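Local coordinates for protein cellulase (Clostridium cellulovorans, PDB 6UI3) that hydrolyses cellulose as a broad-specificity GH5_4 endoglucanase, the chain here being the TIM-barrel glycosidase domain of a longer cellulase, at residues Tyr5-Glu10 and Phe138-Asp143; Ala97-Ala102 and Ser142-Phe147; Asp148-Pro153 and Asn167-Tyr172; Ile192-Tyr197 and Met209-Asp214. All coordinates share one frame; numbering follows the deposited sequence.

Contact 1 of 4, residues Tyr5-Glu10 and Phe138-Asp143; sequences YTHPTE and FKDYSD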
loop_
_atom_site.group_PDB
_atom_site.type_symbol
_atom_site.label_atom_id
_atom_site.label_comp_id
_atom_site.label_asym_id
_atom_site.label_seq_id
_atom_site.Cartn_x
_atom_site.Cartn_y
_atom_site.Cartn_z
ATOM N N TYR A 5 -24.426 6.508 -11.298
ATOM C CA TYR A 5 -23.189 6.849 -10.607
ATOM C C TYR A 5 -22.191 7.465 -11.580
ATOM O O TYR A 5 -22.001 6.969 -12.695
ATOM C CB TYR A 5 -22.571 5.607 -9.962
ATOM C CG TYR A 5 -21.177 5.847 -9.401
ATOM C CD1 TYR A 5 -20.045 5.444 -10.099
ATOM C CD2 TYR A 5 -20.994 6.491 -8.181
ATOM C CE1 TYR A 5 -18.777 5.666 -9.599
ATOM C CE2 TYR A 5 -19.733 6.724 -7.672
ATOM C CZ TYR A 5 -18.620 6.304 -8.379
ATOM O OH TYR A 5 -17.378 6.538 -7.872
ATOM N N THR A 6 -21.558 8.554 -11.156
ATOM C CA THR A 6 -20.403 9.114 -11.842
ATOM C C THR A 6 -19.295 9.288 -10.818
ATOM O O THR A 6 -19.548 9.556 -9.638
ATOM C CB THR A 6 -20.729 10.450 -12.518
ATOM O OG1 THR A 6 -21.159 11.396 -11.534
ATOM C CG2 THR A 6 -21.827 10.264 -13.557
ATOM N N HIS A 7 -18.057 9.125 -11.264
ATOM C CA HIS A 7 -16.958 9.171 -10.324
ATOM C C HIS A 7 -16.829 10.568 -9.719
ATOM O O HIS A 7 -17.104 11.574 -10.377
ATOM C CB HIS A 7 -15.653 8.731 -10.985
ATOM C CG HIS A 7 -15.148 9.655 -12.050
ATOM N ND1 HIS A 7 -15.333 9.416 -13.394
ATOM C CD2 HIS A 7 -14.391 10.775 -11.968
ATOM C CE1 HIS A 7 -14.751 10.375 -14.094
ATOM N NE2 HIS A 7 -14.158 11.202 -13.250
ATOM N N PRO A 8 -16.420 10.655 -8.457
ATOM C CA PRO A 8 -16.283 11.971 -7.831
ATOM C C PRO A 8 -15.080 12.720 -8.378
ATOM O O PRO A 8 -14.071 12.127 -8.785
ATOM C CB PRO A 8 -16.097 11.636 -6.349
ATOM C CG PRO A 8 -15.449 10.306 -6.363
ATOM C CD PRO A 8 -16.071 9.573 -7.520
ATOM N N THR A 9 -15.183 14.046 -8.321
ATOM C CA THR A 9 -14.143 14.948 -8.785
ATOM C C THR A 9 -13.675 15.927 -7.718
ATOM O O THR A 9 -12.774 16.725 -7.992
ATOM C CB THR A 9 -14.659 15.744 -9.988
ATOM O OG1 THR A 9 -15.843 16.461 -9.603
ATOM C CG2 THR A 9 -15.021 14.833 -11.154
ATOM N N GLU A 10 -14.240 15.882 -6.511
ATOM C CA GLU A 10 -13.982 16.905 -5.504
ATOM C C GLU A 10 -12.504 16.982 -5.146
ATOM O O GLU A 10 -11.881 15.981 -4.786
ATOM C CB GLU A 10 -14.768 16.587 -4.226
ATOM C CG GLU A 10 -14.507 17.570 -3.077
ATOM C CD GLU A 10 -15.202 17.186 -1.775
ATOM O OE1 GLU A 10 -15.062 16.029 -1.317
ATOM O OE2 GLU A 10 -15.888 18.059 -1.206
ATOM N N PHE A 138 -6.766 9.355 -14.872
ATOM C CA PHE A 138 -7.471 9.688 -13.644
ATOM C C PHE A 138 -7.331 11.163 -13.249
ATOM O O PHE A 138 -7.617 11.515 -12.099
ATOM C CB PHE A 138 -6.951 8.807 -12.499
ATOM C CG PHE A 138 -7.318 7.342 -12.593
ATOM C CD1 PHE A 138 -8.564 6.911 -12.160
ATOM C CD2 PHE A 138 -6.416 6.392 -13.066
ATOM C CE1 PHE A 138 -8.923 5.577 -12.209
ATOM C CE2 PHE A 138 -6.766 5.042 -13.123
ATOM C CZ PHE A 138 -8.026 4.629 -12.688
ATOM N N LYS A 139 -6.959 12.054 -14.176
ATOM C CA LYS A 139 -6.537 13.387 -13.748
ATOM C C LYS A 139 -7.670 14.210 -13.137
ATOM O O LYS A 139 -7.393 15.109 -12.334
ATOM C CB LYS A 139 -5.841 14.170 -14.872
ATOM C CG LYS A 139 -6.701 14.540 -16.054
ATOM C CD LYS A 139 -5.906 15.362 -17.067
ATOM C CE LYS A 139 -6.673 15.542 -18.363
ATOM N NZ LYS A 139 -5.851 16.242 -19.382
ATOM N N ASP A 140 -8.928 13.949 -13.492
ATOM C CA ASP A 140 -10.024 14.723 -12.897
ATOM C C ASP A 140 -10.614 14.072 -11.645
ATOM O O ASP A 140 -11.565 14.612 -11.066
ATOM C CB ASP A 140 -11.111 15.077 -13.937
ATOM C CG ASP A 140 -12.066 13.937 -14.255
ATOM O OD1 ASP A 140 -11.969 12.850 -13.666
ATOM O OD2 ASP A 140 -12.966 14.150 -15.110
ATOM N N TYR A 141 -10.093 12.923 -11.218
ATOM C CA TYR A 141 -10.653 12.205 -10.081
ATOM C C TYR A 141 -10.421 12.962 -8.778
ATOM O O TYR A 141 -9.436 13.692 -8.614
ATOM C CB TYR A 141 -10.026 10.806 -10.004
ATOM C CG TYR A 141 -10.819 9.768 -10.752
ATOM C CD1 TYR A 141 -10.941 9.806 -12.140
ATOM C CD2 TYR A 141 -11.488 8.773 -10.063
ATOM C CE1 TYR A 141 -11.709 8.879 -12.808
ATOM C CE2 TYR A 141 -12.241 7.841 -10.709
ATOM C CZ TYR A 141 -12.366 7.889 -12.084
ATOM O OH TYR A 141 -13.164 6.957 -12.717
ATOM N N SER A 142 -11.349 12.762 -7.841
ATOM C CA SER A 142 -11.317 13.424 -6.548
ATOM C C SER A 142 -10.050 13.084 -5.761
ATOM O O SER A 142 -9.302 12.149 -6.066
ATOM C CB SER A 142 -12.511 12.983 -5.711
ATOM O OG SER A 142 -12.282 11.688 -5.165
ATOM N N ASP A 143 -9.852 13.857 -4.690
ATOM C CA ASP A 143 -8.730 13.709 -3.777
ATOM C C ASP A 143 -8.780 12.436 -2.951
ATOM O O ASP A 143 -7.829 12.171 -2.211
ATOM C CB ASP A 143 -8.591 14.944 -2.869
ATOM C CG ASP A 143 -9.796 15.196 -1.982
ATOM O OD1 ASP A 143 -10.641 14.299 -1.789
ATOM O OD2 ASP A 143 -9.900 16.324 -1.448
HETATM O O HOH W 1 -13.343 13.867 -1.436
#
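An almost parallel offset stack of a histidine on a tyrosine dominates this meeting of two loops: the H7 and Y141 rings lie only 5° apart, their centroids 3.8 Å from each other. CE1 of Y141 sits over the middle of the imidazole, while CD1 of F138 points at the tyrosine's other face, so the Y141 ring is covered on both sides. H7 holds its ring in the crowded position between its own N and carbonyl carbon (chi1 67°), and its NE2 edge faces D140. There NE2 donates to OD1 of D140 at 2.8 Å, close to the imidazole plane and on the syn lone pair, with a moderately bent N-H...O angle of 149°. Two backbone bonds then join the loops: S142 N reaches P8 O at 3.0 Å from above the carbonyl plane, and D143 N meets E10 O at 2.9 Å, nearly along the C=O axis. One water donates to both OE1 of E10 and OD1 of D143, bridging two acidic side chains, and R12 pairs with D143. The N-terminal segment thus lies across the turn from helix 120-137 into strand 145-148 of the TIM barrel, beside helix 82-96, whose E89 and N93 bind the Y141 hydroxyl.

Contact 2 of 4, residues Ala97-Ala102 and Ser142-Phe147; sequences ANDMYA and SDKLIF. With EDO (1,2-ethanediol), chain B.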
loop_
_atom_site.group_PDB
_atom_site.type_symbol
_atom_site.label_atom_id
_atom_site.label_comp_id
_atom_site.label_asym_id
_atom_site.label_seq_id
_atom_site.Cartn_x
_atom_site.Cartn_y
_atom_site.Cartn_z
ATOM N N ALA A 97 -17.241 5.048 -4.715
ATOM C CA ALA A 97 -18.697 5.105 -4.592
ATOM C C ALA A 97 -19.142 4.910 -3.151
ATOM O O ALA A 97 -20.265 5.293 -2.802
ATOM C CB ALA A 97 -19.359 4.060 -5.495
ATOM N N ASN A 98 -18.291 4.313 -2.314
ATOM C CA ASN A 98 -18.508 4.178 -0.883
ATOM C C ASN A 98 -17.838 5.299 -0.082
ATOM O O ASN A 98 -17.732 5.187 1.139
ATOM C CB ASN A 98 -17.999 2.808 -0.423
ATOM C CG ASN A 98 -19.011 1.703 -0.654
ATOM O OD1 ASN A 98 -20.047 1.689 -0.001
ATOM N ND2 ASN A 98 -18.722 0.778 -1.557
ATOM N N ASP A 99 -17.385 6.355 -0.754
ATOM C CA ASP A 99 -16.669 7.473 -0.131
ATOM C C ASP A 99 -15.442 7.015 0.657
ATOM O O ASP A 99 -15.088 7.603 1.686
ATOM C CB ASP A 99 -17.593 8.356 0.708
ATOM C CG ASP A 99 -17.018 9.747 0.927
ATOM O OD1 ASP A 99 -16.393 10.304 -0.006
ATOM O OD2 ASP A 99 -17.189 10.279 2.038
ATOM N N MET A 100 -14.759 5.998 0.142
ATOM C CA MET A 100 -13.513 5.489 0.695
ATOM C C MET A 100 -12.350 6.002 -0.134
ATOM O O MET A 100 -12.476 6.221 -1.340
ATOM C CB MET A 100 -13.488 3.961 0.647
ATOM C CG MET A 100 -14.604 3.316 1.431
ATOM S SD MET A 100 -14.811 1.545 1.064
ATOM C CE MET A 100 -13.758 0.949 2.342
ATOM N N TYR A 101 -11.193 6.151 0.508
ATOM C CA TYR A 101 -9.953 6.388 -0.212
ATOM C C TYR A 101 -9.587 5.148 -1.016
ATOM O O TYR A 101 -9.858 4.007 -0.612
ATOM C CB TYR A 101 -8.817 6.735 0.760
ATOM C CG TYR A 101 -8.993 8.113 1.342
ATOM C CD1 TYR A 101 -9.709 8.309 2.505
ATOM C CD2 TYR A 101 -8.487 9.230 0.683
ATOM C CE1 TYR A 101 -9.909 9.569 3.012
ATOM C CE2 TYR A 101 -8.679 10.492 1.183
ATOM C CZ TYR A 101 -9.392 10.660 2.331
ATOM O OH TYR A 101 -9.583 11.929 2.798
ATOM N N ALA A 102 -8.968 5.379 -2.171
ATOM C CA ALA A 102 -8.467 4.330 -3.047
ATOM C C ALA A 102 -7.036 4.660 -3.424
ATOM O O ALA A 102 -6.760 5.776 -3.879
ATOM C CB ALA A 102 -9.299 4.263 -4.325
ATOM N N SER A 142 -11.349 12.762 -7.841
ATOM C CA SER A 142 -11.317 13.424 -6.548
ATOM C C SER A 142 -10.050 13.084 -5.761
ATOM O O SER A 142 -9.302 12.149 -6.066
ATOM C CB SER A 142 -12.511 12.983 -5.711
ATOM O OG SER A 142 -12.282 11.688 -5.165
ATOM N N ASP A 143 -9.852 13.857 -4.690
ATOM C CA ASP A 143 -8.730 13.709 -3.777
ATOM C C ASP A 143 -8.780 12.436 -2.951
ATOM O O ASP A 143 -7.829 12.171 -2.211
ATOM C CB ASP A 143 -8.591 14.944 -2.869
ATOM C CG ASP A 143 -9.796 15.196 -1.982
ATOM O OD1 ASP A 143 -10.641 14.299 -1.789
ATOM O OD2 ASP A 143 -9.900 16.324 -1.448
ATOM N N LYS A 144 -9.824 11.626 -3.072
ATOM C CA LYS A 144 -9.814 10.327 -2.408
ATOM C C LYS A 144 -9.049 9.272 -3.196
ATOM O O LYS A 144 -8.775 8.201 -2.650
ATOM C CB LYS A 144 -11.227 9.888 -2.059
ATOM C CG LYS A 144 -11.785 10.725 -0.900
ATOM C CD LYS A 144 -12.808 9.980 -0.084
ATOM C CE LYS A 144 -13.250 10.794 1.116
ATOM N NZ LYS A 144 -14.057 11.962 0.702
ATOM N N LEU A 145 -8.646 9.562 -4.427
ATOM C CA LEU A 145 -7.723 8.719 -5.175
ATOM C C LEU A 145 -6.292 9.178 -4.910
ATOM O O LEU A 145 -5.953 10.344 -5.131
ATOM C CB LEU A 145 -8.034 8.788 -6.667
ATOM C CG LEU A 145 -7.069 8.022 -7.587
ATOM C CD1 LEU A 145 -7.087 6.538 -7.300
ATOM C CD2 LEU A 145 -7.441 8.283 -9.037
ATOM N N ILE A 146 -5.456 8.248 -4.466
ATOM C CA ILE A 146 -4.064 8.476 -4.094
ATOM C C ILE A 146 -3.196 7.585 -4.981
ATOM O O ILE A 146 -3.599 6.464 -5.305
ATOM C CB ILE A 146 -3.879 8.079 -2.613
ATOM C CG1 ILE A 146 -4.759 8.931 -1.691
ATOM C CG2 ILE A 146 -2.390 8.127 -2.214
ATOM C CD1 ILE A 146 -4.888 8.362 -0.283
ATOM N N PHE A 147 -2.014 8.064 -5.371
ATOM C CA PHE A 147 -1.063 7.272 -6.151
ATOM C C PHE A 147 0.119 6.855 -5.275
ATOM O O PHE A 147 0.564 7.628 -4.422
ATOM C CB PHE A 147 -0.527 8.098 -7.325
ATOM C CG PHE A 147 -1.561 8.492 -8.363
ATOM C CD1 PHE A 147 -2.735 7.771 -8.546
ATOM C CD2 PHE A 147 -1.329 9.591 -9.184
ATOM C CE1 PHE A 147 -3.652 8.142 -9.545
ATOM C CE2 PHE A 147 -2.237 9.956 -10.168
ATOM C CZ PHE A 147 -3.394 9.239 -10.341
HETATM C C1 EDO B . -21.643 5.194 1.950
HETATM O O1 EDO B . -21.201 3.973 1.338
HETATM C C2 EDO B . -20.851 6.397 1.437
HETATM O O2 EDO B . -21.130 6.643 0.051
#
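K144 NZ makes a salt bridge with OD1 of D99 at 3.0 Å, meeting the carboxylate oxygen from above its plane. Two nearly straight backbone bonds follow. A102 N donates to K144 O at 2.9 Å in the carbonyl plane, and I146 N donates to A102 O at 2.9 Å, nearly along the C=O axis. A102 and L145 are thereby paired in parallel, with CA-H...O contacts alongside. They lie at the starts of strands 101-105 and 145-148, third and fourth of the eight-stranded TIM barrel and linked through helix 120-137 as a right-handed beta-alpha-beta unit. D99, at positive phi, is the C' residue of the Schellman motif closing helix 82-96. Before the fourth strand, S142 OG accepts from K144 N in an ST turn. The aliphatic chain of K144 crosses the Y101 ring, its CG over the face but offset toward the rim, 4.0 Å from the centroid. A bend at chi4 (70°) then takes NZ to D99, leaving at most a weak cation-pi attraction. Farther along, CD1 of I146 approaches CD2 of Y101 at 3.8 Å. The Y101 hydroxyl is bound by D22 and R12, whereas the buried M100 O has no partner in the model.

Contact 3 of 4, residues Asp148-Pro153 and Asn167-Tyr172; sequences DTINQP and NVLNEY. Unlike the reference sequence in segment 148-153: Q152 (reference Glu).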
loop_
_atom_site.group_PDB
_atom_site.type_symbol
_atom_site.label_atom_id
_atom_site.label_comp_id
_atom_site.label_asym_id
_atom_site.label_seq_id
_atom_site.Cartn_x
_atom_site.Cartn_y
_atom_site.Cartn_z
ATOM N N ASP A 148 0.642 5.651 -5.507
ATOM C CA ASP A 148 1.758 5.041 -4.762
ATOM C C ASP A 148 2.763 4.610 -5.825
ATOM O O ASP A 148 2.457 3.755 -6.655
ATOM C CB ASP A 148 1.157 3.892 -3.933
ATOM C CG ASP A 148 2.170 2.936 -3.298
ATOM O OD1 ASP A 148 3.405 3.124 -3.406
ATOM O OD2 ASP A 148 1.673 1.957 -2.648
ATOM N N THR A 149 3.941 5.244 -5.862
ATOM C CA THR A 149 4.737 5.269 -7.099
ATOM C C THR A 149 5.300 3.903 -7.508
ATOM O O THR A 149 5.539 3.664 -8.698
ATOM C CB THR A 149 5.910 6.254 -6.985
ATOM O OG1 THR A 149 6.776 5.807 -5.928
ATOM C CG2 THR A 149 5.451 7.691 -6.769
ATOM N N ILE A 150 5.576 3.031 -6.542
ATOM C CA ILE A 150 6.103 1.682 -6.779
ATOM C C ILE A 150 5.934 0.932 -5.462
ATOM O O ILE A 150 6.135 1.507 -4.399
ATOM C CB ILE A 150 7.557 1.715 -7.298
ATOM C CG1 ILE A 150 8.067 0.303 -7.618
ATOM C CG2 ILE A 150 8.480 2.445 -6.324
ATOM C CD1 ILE A 150 7.328 -0.433 -8.733
ATOM N N ASN A 151 5.572 -0.344 -5.513
ATOM C CA ASN A 151 5.228 -1.106 -4.303
ATOM C C ASN A 151 6.436 -1.361 -3.394
ATOM O O ASN A 151 6.553 -0.758 -2.322
ATOM C CB ASN A 151 4.549 -2.406 -4.741
ATOM C CG ASN A 151 4.351 -3.355 -3.610
ATOM O OD1 ASN A 151 3.793 -2.963 -2.574
ATOM N ND2 ASN A 151 4.804 -4.582 -3.763
ATOM N N GLN A 152 7.321 -2.276 -3.788
ATOM C CA GLN A 152 8.459 -2.723 -2.971
ATOM C C GLN A 152 9.722 -2.703 -3.820
ATOM O O GLN A 152 10.277 -3.750 -4.192
ATOM C CB GLN A 152 8.181 -4.079 -2.319
ATOM C CG GLN A 152 7.188 -3.905 -1.162
ATOM C CD GLN A 152 6.736 -5.154 -0.459
ATOM O OE1 GLN A 152 6.122 -5.076 0.608
ATOM N NE2 GLN A 152 7.009 -6.294 -1.028
ATOM N N PRO A 153 10.193 -1.503 -4.160
ATOM C CA PRO A 153 11.324 -1.371 -5.088
ATOM C C PRO A 153 12.601 -1.947 -4.504
ATOM O O PRO A 153 12.944 -1.683 -3.347
ATOM C CB PRO A 153 11.457 0.148 -5.267
ATOM C CG PRO A 153 10.881 0.724 -3.987
ATOM C CD PRO A 153 9.738 -0.198 -3.647
ATOM N N ASN A 167 19.913 5.142 -3.766
ATOM C CA ASN A 167 20.002 6.361 -4.565
ATOM C C ASN A 167 19.221 6.234 -5.866
ATOM O O ASN A 167 18.602 7.200 -6.314
ATOM C CB ASN A 167 21.456 6.723 -4.870
ATOM C CG ASN A 167 21.563 7.879 -5.850
ATOM O OD1 ASN A 167 21.222 9.015 -5.517
ATOM N ND2 ASN A 167 22.018 7.593 -7.069
ATOM N N VAL A 168 19.242 5.050 -6.492
ATOM C CA VAL A 168 18.438 4.842 -7.698
ATOM C C VAL A 168 16.963 5.079 -7.392
ATOM O O VAL A 168 16.259 5.753 -8.147
ATOM C CB VAL A 168 18.680 3.441 -8.291
ATOM C CG1 VAL A 168 17.680 3.138 -9.395
ATOM C CG2 VAL A 168 20.072 3.339 -8.848
ATOM N N LEU A 169 16.479 4.532 -6.270
ATOM C CA LEU A 169 15.089 4.761 -5.886
ATOM C C LEU A 169 14.813 6.240 -5.642
ATOM O O LEU A 169 13.757 6.755 -6.034
ATOM C CB LEU A 169 14.745 3.934 -4.651
ATOM C CG LEU A 169 13.371 4.205 -4.033
ATOM C CD1 LEU A 169 12.255 3.983 -5.026
ATOM C CD2 LEU A 169 13.182 3.323 -2.798
ATOM N N ASN A 170 15.740 6.945 -4.989
ATOM C CA ASN A 170 15.542 8.376 -4.763
ATOM C C ASN A 170 15.383 9.112 -6.087
ATOM O O ASN A 170 14.537 10.003 -6.210
ATOM C CB ASN A 170 16.693 8.960 -3.948
ATOM C CG ASN A 170 16.688 8.481 -2.507
ATOM O OD1 ASN A 170 15.653 8.100 -1.955
ATOM N ND2 ASN A 170 17.854 8.496 -1.895
ATOM N N GLU A 171 16.173 8.742 -7.100
ATOM C CA GLU A 171 16.050 9.381 -8.410
ATOM C C GLU A 171 14.733 9.016 -9.090
ATOM O O GLU A 171 14.099 9.867 -9.725
ATOM C CB GLU A 171 17.236 9.009 -9.296
ATOM C CG GLU A 171 18.573 9.533 -8.798
ATOM C CD GLU A 171 19.693 9.293 -9.794
ATOM O OE1 GLU A 171 19.447 9.461 -11.003
ATOM O OE2 GLU A 171 20.809 8.930 -9.367
ATOM N N TYR A 172 14.294 7.761 -8.958
ATOM C CA TYR A 172 12.998 7.350 -9.494
ATOM C C TYR A 172 11.873 8.177 -8.889
ATOM O O TYR A 172 11.066 8.777 -9.606
ATOM C CB TYR A 172 12.786 5.855 -9.222
ATOM C CG TYR A 172 11.415 5.322 -9.581
ATOM C CD1 TYR A 172 11.162 4.800 -10.842
ATOM C CD2 TYR A 172 10.378 5.331 -8.667
ATOM C CE1 TYR A 172 9.916 4.300 -11.177
ATOM C CE2 TYR A 172 9.123 4.829 -8.992
ATOM C CZ TYR A 172 8.901 4.313 -10.251
ATOM O OH TYR A 172 7.656 3.802 -10.620
#
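The loop leaving the fourth strand of the TIM barrel fits its knobs against helix 163-182, the helix that follows in the chain. Within it, N151-Q152-P153 occupies the place of the GH5 Asn-Glu-Pro motif, whose glutamate in this family is the general acid/base; Q152 is Glu in the reference sequence. L169 and Y172, one helical turn apart and each with CG anti to its backbone N, project side by side toward the loop. P153 fits the forked tip of L169: its CG lies equally near both leucine methyls, 3.7 Å from CD2 of L169. I150 turns CG2 between the two side chains, pressing on CE2 of Y172 at 3.6 Å and approaching CD1 of L169 more loosely at 4.3 Å. Its side chain crosses the tyrosine at about a right angle. T149 instead runs antiparallel past the ring, OG1 of T149 coming to 4.0 Å from CE2 of Y172; the T149 hydroxyl bonds with N173. T149 O is gripped twice, by W131 NE1 from helix 120-137 and by the tyrosine hydroxyl. In the second bond Y172 OH donates to T149 O at 2.9 Å, arriving 39° above the carbonyl plane.

Contact 4 of 4, residues Ile192-Tyr197 and Met209-Asp214; sequences IMVPTY and MVVPND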
loop_
_atom_site.group_PDB
_atom_site.type_symbol
_atom_site.label_atom_id
_atom_site.label_comp_id
_atom_site.label_asym_id
_atom_site.label_seq_id
_atom_site.Cartn_x
_atom_site.Cartn_y
_atom_site.Cartn_z
ATOM N N ILE A 192 0.589 11.876 -3.196
ATOM C CA ILE A 192 1.413 10.822 -3.776
ATOM C C ILE A 192 2.235 10.175 -2.664
ATOM O O ILE A 192 2.859 10.874 -1.853
ATOM C CB ILE A 192 2.334 11.356 -4.891
ATOM C CG1 ILE A 192 1.510 12.025 -5.996
ATOM C CG2 ILE A 192 3.187 10.220 -5.465
ATOM C CD1 ILE A 192 2.329 12.868 -6.964
ATOM N N MET A 193 2.223 8.852 -2.629
ATOM C CA MET A 193 2.994 8.050 -1.685
ATOM C C MET A 193 4.296 7.605 -2.344
ATOM O O MET A 193 4.287 7.143 -3.494
ATOM C CB MET A 193 2.206 6.803 -1.277
ATOM C CG MET A 193 0.924 7.110 -0.520
ATOM S SD MET A 193 -0.201 5.706 -0.345
ATOM C CE MET A 193 0.830 4.539 0.533
ATOM N N VAL A 194 5.409 7.728 -1.602
ATOM C CA VAL A 194 6.719 7.363 -2.085
ATOM C C VAL A 194 7.361 6.399 -1.086
ATOM O O VAL A 194 7.449 6.715 0.107
ATOM C CB VAL A 194 7.636 8.585 -2.320
ATOM C CG1 VAL A 194 7.175 9.338 -3.576
ATOM C CG2 VAL A 194 7.669 9.524 -1.119
ATOM N N PRO A 195 7.780 5.203 -1.501
ATOM C CA PRO A 195 8.358 4.236 -0.566
ATOM C C PRO A 195 9.855 4.426 -0.359
ATOM O O PRO A 195 10.565 4.957 -1.215
ATOM C CB PRO A 195 8.115 2.903 -1.292
ATOM C CG PRO A 195 8.272 3.253 -2.720
ATOM C CD PRO A 195 7.613 4.620 -2.849
ATOM N N THR A 196 10.316 3.943 0.796
ATOM C CA THR A 196 11.721 3.605 0.987
ATOM C C THR A 196 12.034 2.324 0.190
ATOM O O THR A 196 11.149 1.666 -0.373
ATOM C CB THR A 196 11.963 3.334 2.470
ATOM O OG1 THR A 196 11.077 2.274 2.856
ATOM C CG2 THR A 196 11.736 4.566 3.337
ATOM N N TYR A 197 13.309 1.934 0.178
ATOM C CA TYR A 197 13.723 0.683 -0.453
ATOM C C TYR A 197 12.976 -0.481 0.192
ATOM O O TYR A 197 12.952 -0.602 1.421
ATOM C CB TYR A 197 15.245 0.540 -0.289
ATOM C CG TYR A 197 15.857 -0.674 -0.953
ATOM C CD1 TYR A 197 15.995 -1.857 -0.259
ATOM C CD2 TYR A 197 16.337 -0.632 -2.256
ATOM C CE1 TYR A 197 16.559 -2.985 -0.855
ATOM C CE2 TYR A 197 16.901 -1.753 -2.855
ATOM C CZ TYR A 197 17.011 -2.918 -2.152
ATOM O OH TYR A 197 17.558 -4.025 -2.775
ATOM N N MET A 209 16.731 7.226 2.494
ATOM C CA MET A 209 15.653 7.850 1.744
ATOM C C MET A 209 15.868 9.348 1.607
ATOM O O MET A 209 16.180 10.021 2.583
ATOM C CB MET A 209 14.369 7.636 2.554
ATOM C CG MET A 209 13.125 8.192 1.951
ATOM S SD MET A 209 12.715 7.268 0.454
ATOM C CE MET A 209 11.078 7.941 0.145
ATOM N N VAL A 210 15.660 9.873 0.411
ATOM C CA VAL A 210 15.526 11.306 0.171
ATOM C C VAL A 210 14.101 11.500 -0.331
ATOM O O VAL A 210 13.744 11.028 -1.421
ATOM C CB VAL A 210 16.555 11.836 -0.834
ATOM C CG1 VAL A 210 16.290 13.322 -1.142
ATOM C CG2 VAL A 210 17.956 11.653 -0.288
ATOM N N VAL A 211 13.264 12.121 0.484
ATOM C CA VAL A 211 11.892 12.392 0.046
ATOM C C VAL A 211 11.949 13.457 -1.041
ATOM O O VAL A 211 12.671 14.449 -0.869
ATOM C CB VAL A 211 11.046 12.866 1.232
ATOM C CG1 VAL A 211 9.614 13.089 0.797
ATOM C CG2 VAL A 211 11.090 11.839 2.376
ATOM N N PRO A 212 11.250 13.300 -2.165
ATOM C CA PRO A 212 11.284 14.342 -3.197
ATOM C C PRO A 212 10.924 15.714 -2.652
ATOM O O PRO A 212 10.165 15.845 -1.682
ATOM C CB PRO A 212 10.249 13.859 -4.218
ATOM C CG PRO A 212 10.290 12.376 -4.106
ATOM C CD PRO A 212 10.486 12.117 -2.610
ATOM N N ASN A 213 11.449 16.741 -3.322
ATOM C CA ASN A 213 11.151 18.134 -3.000
ATOM C C ASN A 213 9.767 18.474 -3.550
ATOM O O ASN A 213 9.606 19.135 -4.583
ATOM C CB ASN A 213 12.222 19.054 -3.558
ATOM C CG ASN A 213 12.020 20.478 -3.118
ATOM O OD1 ASN A 213 11.236 20.740 -2.214
ATOM N ND2 ASN A 213 12.748 21.400 -3.720
ATOM N N ASP A 214 8.745 18.005 -2.831
ATOM C CA ASP A 214 7.332 18.183 -3.166
ATOM C C ASP A 214 6.623 18.242 -1.818
ATOM O O ASP A 214 6.877 17.376 -0.964
ATOM C CB ASP A 214 6.811 17.016 -4.005
ATOM C CG ASP A 214 5.367 17.201 -4.452
ATOM O OD1 ASP A 214 4.437 17.101 -3.607
ATOM O OD2 ASP A 214 5.165 17.456 -5.665
#
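M209 sets its CG anti to the backbone N (chi1 -179°), bends at chi2 (68°) and runs straight again at chi3 (170°), which lays its sulfur and methyl along the backbone of P195 and T196. V194 turns CG2 into the crowded position between its N and carbonyl carbon, the branch that faces the 209-214 loop. CE of M209 comes to 3.3 Å from P195 O, the closest approach of the two segments, while a weak hydrogen bond from N173 ND2 reaches the same carbonyl oxygen. SD of M209 lies 3.8 Å from CA of T196. No hydrogen bond joins the two segments. This is the outside of the TIM barrel at its fifth strand, 192-195, where the loop after helix 203-208 runs back toward the sixth strand, 217-222. V194 CG2 packs against M209 CE across its path at 4.0 Å and P212 CD tip to tip at 4.1 Å, with V211 CG1 more distant at 4.5 Å. V211 also packs on V217 and V219 of the sixth strand. The T196 side chain also crosses the methionine at about a right angle, CG2 of T196 4.1 Å from SD of M209, with OG1 of T196 bound to the carbonyl of S200. From P212 the loop makes an inverse gamma turn centred on N213, and D214 forms a salt bridge with R181 of helix 163-182.

How the contacts relate
Contacts 1 and 2 share S142 and D143, and their centres lie about 8 Å apart where strands 101-105 and 145-148 begin. Contacts 3 and 4, whose centres are also about 8 Å apart, lie toward the other ends of strands 145-148 and 192-195, where Q152 occupies the family's acid/base position; contact 1 is about 26 Å from contact 3, centre to centre. Strand 145-148 leads from contact 2 into contact 3, and it pairs with the strand of contact 4: F147 O is 2.7 Å from M193 N, a probable hydrogen bond. The helix of contact 3 and the loop of contact 4 are probably tied by N170 OD1 and V210 N, 3.0 Å apart.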